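Local coordinates for protein putative lipase/esterase (Lactobacillus plantarum WCFS1, PDB 3BXP) that probably hydrolyses carboxylic ester bonds, as a putative lipase or carboxylesterase of the alpha/beta-hydrolase superfamily, at residues B[44-49]-B[71-76]; B[149-154]-B[192-197]; B[160-165]-B[206-211]. All blocks are in the same frame, centred on the assembly; numbering follows the deposited sequence.

Contact 1 (B[44-49]-B[71-76]); sequences GGFTYH and LNYQLI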
# COMPACT_ATOMS: atom_id res chain seq x y z
N GLY B 44 13.44 -7.87 -15.92
CA GLY B 44 14.33 -8.77 -16.56
C GLY B 44 15.60 -9.11 -15.79
O GLY B 44 16.54 -9.69 -16.33
N GLY B 45 15.62 -8.71 -14.53
CA GLY B 45 16.68 -9.10 -13.58
C GLY B 45 18.10 -8.79 -14.00
O GLY B 45 19.07 -9.41 -13.54
N PHE B 46 18.20 -7.76 -14.83
CA PHE B 46 19.43 -7.23 -15.38
C PHE B 46 20.11 -8.18 -16.37
O PHE B 46 21.24 -7.93 -16.81
CB PHE B 46 20.44 -6.78 -14.31
CG PHE B 46 19.89 -5.79 -13.31
CD1 PHE B 46 19.69 -4.45 -13.60
CD2 PHE B 46 19.64 -6.22 -12.02
CE1 PHE B 46 19.23 -3.56 -12.59
CE2 PHE B 46 19.17 -5.35 -11.03
CZ PHE B 46 18.96 -4.02 -11.34
N THR B 47 19.40 -9.24 -16.77
CA THR B 47 19.94 -10.18 -17.77
C THR B 47 19.22 -10.17 -19.10
O THR B 47 19.75 -10.67 -20.10
CB THR B 47 19.95 -11.64 -17.22
OG1 THR B 47 18.62 -12.07 -16.90
CG2 THR B 47 20.83 -11.69 -15.95
N TYR B 48 18.01 -9.65 -19.10
CA TYR B 48 17.18 -9.48 -20.32
C TYR B 48 16.27 -8.29 -20.15
O TYR B 48 16.19 -7.71 -19.06
CB TYR B 48 16.36 -10.75 -20.65
CG TYR B 48 15.19 -11.08 -19.72
CD1 TYR B 48 15.39 -11.79 -18.56
CD2 TYR B 48 13.86 -10.71 -20.07
CE1 TYR B 48 14.35 -12.10 -17.73
CE2 TYR B 48 12.82 -11.02 -19.23
CZ TYR B 48 13.07 -11.71 -18.07
OH TYR B 48 12.06 -12.06 -17.20
N HIS B 49 15.51 -7.96 -21.19
CA HIS B 49 14.56 -6.88 -21.11
C HIS B 49 13.19 -7.47 -21.27
O HIS B 49 12.84 -7.94 -22.36
CB HIS B 49 14.76 -5.79 -22.17
CG HIS B 49 16.08 -5.09 -22.09
ND1 HIS B 49 17.06 -5.24 -23.05
CD2 HIS B 49 16.58 -4.23 -21.16
CE1 HIS B 49 18.11 -4.51 -22.71
NE2 HIS B 49 17.83 -3.85 -21.60
N LEU B 71 12.75 2.02 -22.70
CA LEU B 71 14.20 2.22 -22.56
C LEU B 71 14.84 0.89 -22.18
O LEU B 71 14.64 0.40 -21.09
CB LEU B 71 14.51 3.26 -21.50
CG LEU B 71 16.01 3.23 -21.08
CD1 LEU B 71 17.01 3.42 -22.21
CD2 LEU B 71 16.15 4.28 -19.94
N ASN B 72 15.55 0.29 -23.13
CA ASN B 72 16.27 -0.93 -22.89
C ASN B 72 17.65 -0.64 -22.31
O ASN B 72 18.60 -0.59 -23.02
CB ASN B 72 16.36 -1.71 -24.20
CG ASN B 72 15.13 -2.61 -24.48
OD1 ASN B 72 14.13 -2.63 -23.76
ND2 ASN B 72 15.25 -3.41 -25.53
N TYR B 73 17.70 -0.42 -21.02
CA TYR B 73 18.89 0.07 -20.30
C TYR B 73 19.97 -1.03 -20.25
O TYR B 73 19.71 -2.23 -20.45
CB TYR B 73 18.48 0.58 -18.89
CG TYR B 73 17.76 -0.51 -18.16
CD1 TYR B 73 18.48 -1.53 -17.56
CD2 TYR B 73 16.36 -0.57 -18.11
CE1 TYR B 73 17.85 -2.61 -16.92
CE2 TYR B 73 15.71 -1.66 -17.49
CZ TYR B 73 16.45 -2.67 -16.91
OH TYR B 73 15.81 -3.75 -16.33
N GLN B 74 21.18 -0.61 -19.93
CA GLN B 74 22.32 -1.52 -19.84
C GLN B 74 22.05 -2.76 -19.02
O GLN B 74 21.63 -2.69 -17.85
CB GLN B 74 23.47 -0.75 -19.20
CG GLN B 74 24.76 -1.42 -19.23
CD GLN B 74 25.25 -1.65 -20.62
OE1 GLN B 74 25.39 -0.71 -21.39
NE2 GLN B 74 25.50 -2.90 -20.97
N LEU B 75 22.46 -3.90 -19.56
CA LEU B 75 22.36 -5.18 -18.85
C LEU B 75 23.77 -5.69 -18.55
O LEU B 75 24.78 -5.09 -18.97
CB LEU B 75 21.68 -6.22 -19.73
CG LEU B 75 20.28 -5.87 -20.21
CD1 LEU B 75 19.78 -6.92 -21.19
CD2 LEU B 75 19.39 -5.68 -18.96
N ILE B 76 23.82 -6.81 -17.83
CA ILE B 76 25.13 -7.35 -17.40
C ILE B 76 25.73 -8.22 -18.52
O ILE B 76 26.80 -8.72 -18.39
CB ILE B 76 25.08 -8.13 -16.04
CG1 ILE B 76 24.23 -9.39 -16.11
CG2 ILE B 76 24.59 -7.29 -14.89
CD1 ILE B 76 24.53 -10.34 -14.95
O HOH W 1 16.65 -6.38 -16.58

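Contact 2 (B[149-154]-B[192-197]); sequences AAIILG and KPAFVW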
# COMPACT_ATOMS: atom_id res chain seq x y z
N ALA B 149 8.88 14.29 -13.44
CA ALA B 149 7.96 14.90 -12.48
C ALA B 149 7.51 13.90 -11.41
O ALA B 149 7.04 14.29 -10.35
CB ALA B 149 6.76 15.33 -13.28
N ALA B 150 7.61 12.63 -11.76
CA ALA B 150 7.10 11.51 -10.89
C ALA B 150 7.57 10.18 -11.40
O ALA B 150 8.04 10.05 -12.53
CB ALA B 150 5.57 11.50 -10.82
N ILE B 151 7.37 9.16 -10.58
CA ILE B 151 7.75 7.80 -10.94
C ILE B 151 6.63 6.86 -10.55
O ILE B 151 5.80 7.16 -9.68
CB ILE B 151 9.15 7.32 -10.29
CG1 ILE B 151 9.06 7.00 -8.79
CG2 ILE B 151 10.26 8.34 -10.61
CD1 ILE B 151 10.34 6.38 -8.18
N ILE B 152 6.61 5.74 -11.25
CA ILE B 152 5.72 4.60 -10.96
C ILE B 152 6.64 3.40 -10.84
O ILE B 152 7.53 3.24 -11.68
CB ILE B 152 4.69 4.36 -12.12
CG1 ILE B 152 3.62 5.46 -12.15
CG2 ILE B 152 4.02 2.99 -11.95
CD1 ILE B 152 2.74 5.43 -13.40
N LEU B 153 6.45 2.63 -9.78
CA LEU B 153 7.23 1.41 -9.55
C LEU B 153 6.34 0.22 -9.36
O LEU B 153 5.47 0.23 -8.49
CB LEU B 153 8.16 1.54 -8.33
CG LEU B 153 9.19 2.68 -8.33
CD1 LEU B 153 9.90 2.74 -6.98
CD2 LEU B 153 10.21 2.39 -9.46
N GLY B 154 6.52 -0.79 -10.20
CA GLY B 154 5.82 -2.09 -10.02
C GLY B 154 6.80 -3.18 -9.66
O GLY B 154 7.82 -3.37 -10.35
N LYS B 192 11.21 12.88 -6.49
CA LYS B 192 9.87 13.19 -7.06
C LYS B 192 8.87 12.17 -6.52
O LYS B 192 9.23 11.08 -6.09
CB LYS B 192 9.85 13.12 -8.58
CG LYS B 192 10.84 14.00 -9.29
CD LYS B 192 10.67 15.47 -8.91
CE LYS B 192 11.80 16.31 -9.57
NZ LYS B 192 11.60 17.78 -9.38
N PRO B 193 7.58 12.52 -6.52
CA PRO B 193 6.54 11.63 -6.03
C PRO B 193 6.53 10.26 -6.73
O PRO B 193 6.82 10.12 -7.93
CB PRO B 193 5.26 12.41 -6.34
CG PRO B 193 5.67 13.80 -6.25
CD PRO B 193 7.03 13.82 -6.92
N ALA B 194 6.08 9.27 -5.98
CA ALA B 194 6.04 7.93 -6.48
C ALA B 194 4.74 7.18 -6.16
O ALA B 194 4.17 7.29 -5.10
CB ALA B 194 7.26 7.13 -5.94
N PHE B 195 4.30 6.43 -7.15
CA PHE B 195 3.28 5.41 -6.99
C PHE B 195 3.98 4.09 -7.07
O PHE B 195 4.60 3.72 -8.07
CB PHE B 195 2.23 5.56 -8.11
CG PHE B 195 1.09 4.54 -8.08
CD1 PHE B 195 1.22 3.27 -8.61
CD2 PHE B 195 -0.14 4.89 -7.56
CE1 PHE B 195 0.20 2.38 -8.56
CE2 PHE B 195 -1.16 3.98 -7.51
CZ PHE B 195 -0.98 2.71 -8.02
N VAL B 196 3.86 3.32 -6.00
CA VAL B 196 4.51 2.02 -5.88
C VAL B 196 3.43 0.95 -5.67
O VAL B 196 2.49 1.11 -4.89
CB VAL B 196 5.49 2.04 -4.67
CG1 VAL B 196 6.26 0.74 -4.51
CG2 VAL B 196 6.44 3.22 -4.70
N TRP B 197 3.57 -0.14 -6.38
CA TRP B 197 2.68 -1.33 -6.18
C TRP B 197 3.47 -2.61 -6.28
O TRP B 197 4.52 -2.69 -6.93
CB TRP B 197 1.48 -1.34 -7.14
CG TRP B 197 1.82 -1.68 -8.53
CD1 TRP B 197 2.26 -0.80 -9.49
CD2 TRP B 197 1.80 -2.97 -9.15
NE1 TRP B 197 2.49 -1.46 -10.65
CE2 TRP B 197 2.24 -2.80 -10.47
CE3 TRP B 197 1.51 -4.26 -8.71
CZ2 TRP B 197 2.33 -3.87 -11.36
CZ3 TRP B 197 1.59 -5.31 -9.62
CH2 TRP B 197 2.00 -5.11 -10.91

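Contact 3 (B[160-165]-B[206-211]); sequences LTAGFP and PPINSL. With PGR (R-1,2-propanediol), chain K.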
# COMPACT_ATOMS: atom_id res chain seq x y z
N LEU B 160 19.83 -4.18 -3.49
CA LEU B 160 20.54 -5.31 -4.07
C LEU B 160 21.14 -6.23 -3.02
O LEU B 160 21.76 -7.23 -3.37
CB LEU B 160 21.64 -4.85 -5.07
CG LEU B 160 21.15 -4.03 -6.26
CD1 LEU B 160 22.33 -3.71 -7.20
CD2 LEU B 160 20.07 -4.77 -7.02
N THR B 161 20.90 -5.90 -1.75
CA THR B 161 21.29 -6.75 -0.64
C THR B 161 20.09 -7.46 -0.02
O THR B 161 20.24 -8.26 0.88
CB THR B 161 21.99 -5.99 0.49
OG1 THR B 161 21.03 -5.17 1.19
CG2 THR B 161 23.19 -5.13 -0.03
N ALA B 162 18.89 -7.20 -0.53
CA ALA B 162 17.65 -7.64 0.12
C ALA B 162 17.07 -8.99 -0.41
O ALA B 162 15.91 -9.33 -0.16
CB ALA B 162 16.58 -6.53 0.04
N GLY B 163 17.87 -9.76 -1.14
CA GLY B 163 17.42 -11.07 -1.60
C GLY B 163 17.54 -11.32 -3.08
O GLY B 163 17.67 -12.47 -3.52
N PHE B 164 17.42 -10.26 -3.87
CA PHE B 164 17.74 -10.32 -5.29
C PHE B 164 18.76 -9.28 -5.60
O PHE B 164 18.50 -8.09 -5.35
CB PHE B 164 16.53 -10.07 -6.21
CG PHE B 164 16.92 -10.09 -7.65
CD1 PHE B 164 16.89 -11.27 -8.36
CD2 PHE B 164 17.43 -8.95 -8.27
CE1 PHE B 164 17.33 -11.32 -9.68
CE2 PHE B 164 17.87 -8.99 -9.59
CZ PHE B 164 17.81 -10.17 -10.28
N PRO B 165 19.91 -9.70 -6.20
CA PRO B 165 20.19 -11.08 -6.62
C PRO B 165 20.57 -11.96 -5.44
O PRO B 165 20.69 -11.46 -4.33
CB PRO B 165 21.41 -10.93 -7.54
CG PRO B 165 22.11 -9.73 -6.99
CD PRO B 165 21.05 -8.81 -6.49
N PRO B 206 11.45 -9.96 -3.87
CA PRO B 206 11.03 -9.91 -2.45
C PRO B 206 10.31 -8.60 -2.12
O PRO B 206 10.83 -7.52 -2.44
CB PRO B 206 12.37 -9.96 -1.69
CG PRO B 206 13.36 -10.62 -2.67
CD PRO B 206 12.91 -10.18 -4.04
N PRO B 207 9.13 -8.68 -1.47
CA PRO B 207 8.35 -7.48 -1.21
C PRO B 207 9.02 -6.49 -0.27
O PRO B 207 8.67 -5.30 -0.27
CB PRO B 207 7.04 -8.02 -0.63
CG PRO B 207 6.91 -9.31 -1.16
CD PRO B 207 8.31 -9.88 -1.24
N ILE B 208 10.03 -6.95 0.48
CA ILE B 208 10.75 -6.06 1.36
C ILE B 208 11.35 -4.89 0.57
O ILE B 208 11.65 -3.82 1.12
CB ILE B 208 11.86 -6.81 2.12
CG1 ILE B 208 12.34 -5.99 3.31
CG2 ILE B 208 12.94 -7.21 1.19
CD1 ILE B 208 11.30 -5.74 4.43
N ASN B 209 11.57 -5.09 -0.71
CA ASN B 209 12.13 -4.05 -1.55
C ASN B 209 11.20 -2.83 -1.58
O ASN B 209 11.61 -1.69 -1.40
CB ASN B 209 12.34 -4.57 -2.98
CG ASN B 209 13.63 -5.38 -3.13
OD1 ASN B 209 14.70 -4.82 -3.20
ND2 ASN B 209 13.50 -6.72 -3.26
N SER B 210 9.94 -3.05 -1.91
CA SER B 210 9.04 -1.90 -2.01
C SER B 210 8.82 -1.27 -0.63
O SER B 210 8.67 -0.05 -0.52
CB SER B 210 7.72 -2.25 -2.72
OG SER B 210 7.04 -3.32 -2.08
N LEU B 211 8.75 -2.09 0.41
CA LEU B 211 8.55 -1.60 1.78
C LEU B 211 9.70 -0.66 2.13
O LEU B 211 9.53 0.36 2.75
CB LEU B 211 8.53 -2.78 2.77
CG LEU B 211 7.25 -3.61 2.73
CD1 LEU B 211 7.48 -4.96 3.41
CD2 LEU B 211 6.05 -2.86 3.40
C1 PGR K . 9.00 -9.58 2.43
C2 PGR K . 9.19 -9.81 3.93
C3 PGR K . 9.27 -11.30 4.27
O1 PGR K . 10.19 -9.75 1.59
O2 PGR K . 10.35 -9.17 4.54
O HOH W 2 16.46 -7.42 -3.86

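Contact 1 (B[44-49]-B[71-76])
The imidazole of H49 is sandwiched between N72 and L75. On one face lies the side-chain amide of N72, stacked with its plane only 4° from that of the ring, and N72 CB makes a CH-pi contact over the ring centre at 3.6 Å from the centroid. L75 covers the opposite face, its CD1 displaced toward the rim and 3.3 Å from H49 CE1. In the plane of the ring, H49 NE2 donates a nearly straight bond of 2.7 Å to a lone pair of Y73 O. The imidazole also turns an edge to the face of the Y73 ring, a T-shaped pair with planes at 86°. Farther along, I76 N donates to F46 O (3.0 Å), and water 1 joins F46 N, Y48 O and Y73 OH, which is also hydrogen-bonded to P42 O. Both faces and one edge of H49 are thus engaged, which fixes its rotation and requires a proton on NE2. This holds the glycine-rich loop after strand 35-41, which in related esterases supplies the oxyanion hole and may do so here, against the chain that follows strand 67-72.

Contact 2 (B[149-154]-B[192-197])
Strands 150-154 and 194-197 run parallel, I151 pairing with A194, I152 with F195, L153 with V196 and G154 with W197. Four backbone hydrogen bonds form the ladder. I151 N donates to P193 O, and I151 O accepts from F195 N at 3.0 Å; L153 N reaches F195 O at 2.7 Å, while L153 O takes the N-H of W197. I151 and L153 therefore turn their peptide groups toward this neighbour, whereas I152 and G154 bond to L113 and G115 on the other flank. Between these bonds run CA-H...O contacts, among them I152 CA to F195 O at 3.2 Å and V196 CA to L153 O at 3.3 Å.

The pair belongs to a beta-alpha-beta unit, strand 150-154, helix 168-174 and strand 194-199, within the central sheet of an alpha/beta-hydrolase fold.

Apolar contacts lie on both faces. On the face of I151, A194, L153 and V196, I151 CG1 presses tightly on A194 CB (3.4 Å); its chi1 of 74° sets CG1 between the backbone N and the carbonyl carbon. L153 and V196 lie side by side, pointing the same way, under cover of helices 118-129 and 208-219. On the other face, I152 CG1 meets F195 CB at 4.3 Å.

One CH-pi contact completes the set: G154 CA lies over the five-membered ring of W197, 3.7 Å from its centroid and offset toward the rim. As G154 has no side chain, the indole lies directly against its backbone, W197 NE1 3.4 Å from G154 CA. The indole also stacks with W259 of helix 258-269.

Contact 3 (B[160-165]-B[206-211])
The carbonyl O of P206 is gripped twice by N209, which faces A162 across the contact. The side-chain ND2 comes in on a lone pair in the carbonyl plane at 2.9 Å from P206 O, close to the plane of its own amide, and the backbone N of N209 donates to the same oxygen at 3.1 Å. With CG anti to its carbonyl carbon (chi1 -81°), and so beside the backbone N, both nitrogens reach P206 O. ND2 is shared: it also donates to water 2 at 3.1 Å, and this water accepts F164 N at 3.0 Å, so that a single water links the two segments. N209 OD1 takes the N-H groups of I158 and D159, just ahead of the 160-165 loop. One buried amide thus ties the N-terminal part of its helix to the loop beside it.

Direct packing is sparse. A162 CB touches I208 CG2 at 3.9 Å, and P206 CG lies 3.8 Å from A162 O. Beside it, P206 CD meets F164 CB at 4.2 Å. G163 adopts a positive phi (127°), and its CA lies 4.2 Å from P206 CG. I208 N makes a weak bond to O1 of a propanediol probably taken up from the crystallisation liquor; the diol is also hydrogen-bonded to Q215 NE2 of the second subunit.

The loop leads from strand 150-154 into helix 168-174, against which L160 and P165 pack. The 206-211 segment leads into helix 208-219; S210 faces V196 of strand 194-199, while P207, I208 and L211 pack against the second subunit.

In the fold
Along the chain, contact 1 closes before the others open, whereas the segments of contacts 2 and 3 alternate. Contacts 1 and 2 reach the same central sheet, their centres 20 Å apart and their nearest atoms about 9 Å. Contact 3 lies at the surface, its centre about 17 Å from that of contact 2 and about 18 Å from that of contact 1, yet it touches both. F46 meets F164 and L160, and contacts 2 and 3 meet where helix 208-219 packs back on strand 194-199, which precedes it. Y73 and L153 both touch residues of a probable nucleophile elbow around S117, so contacts 1 and 2 approach the presumed active site from different parts of the sheet.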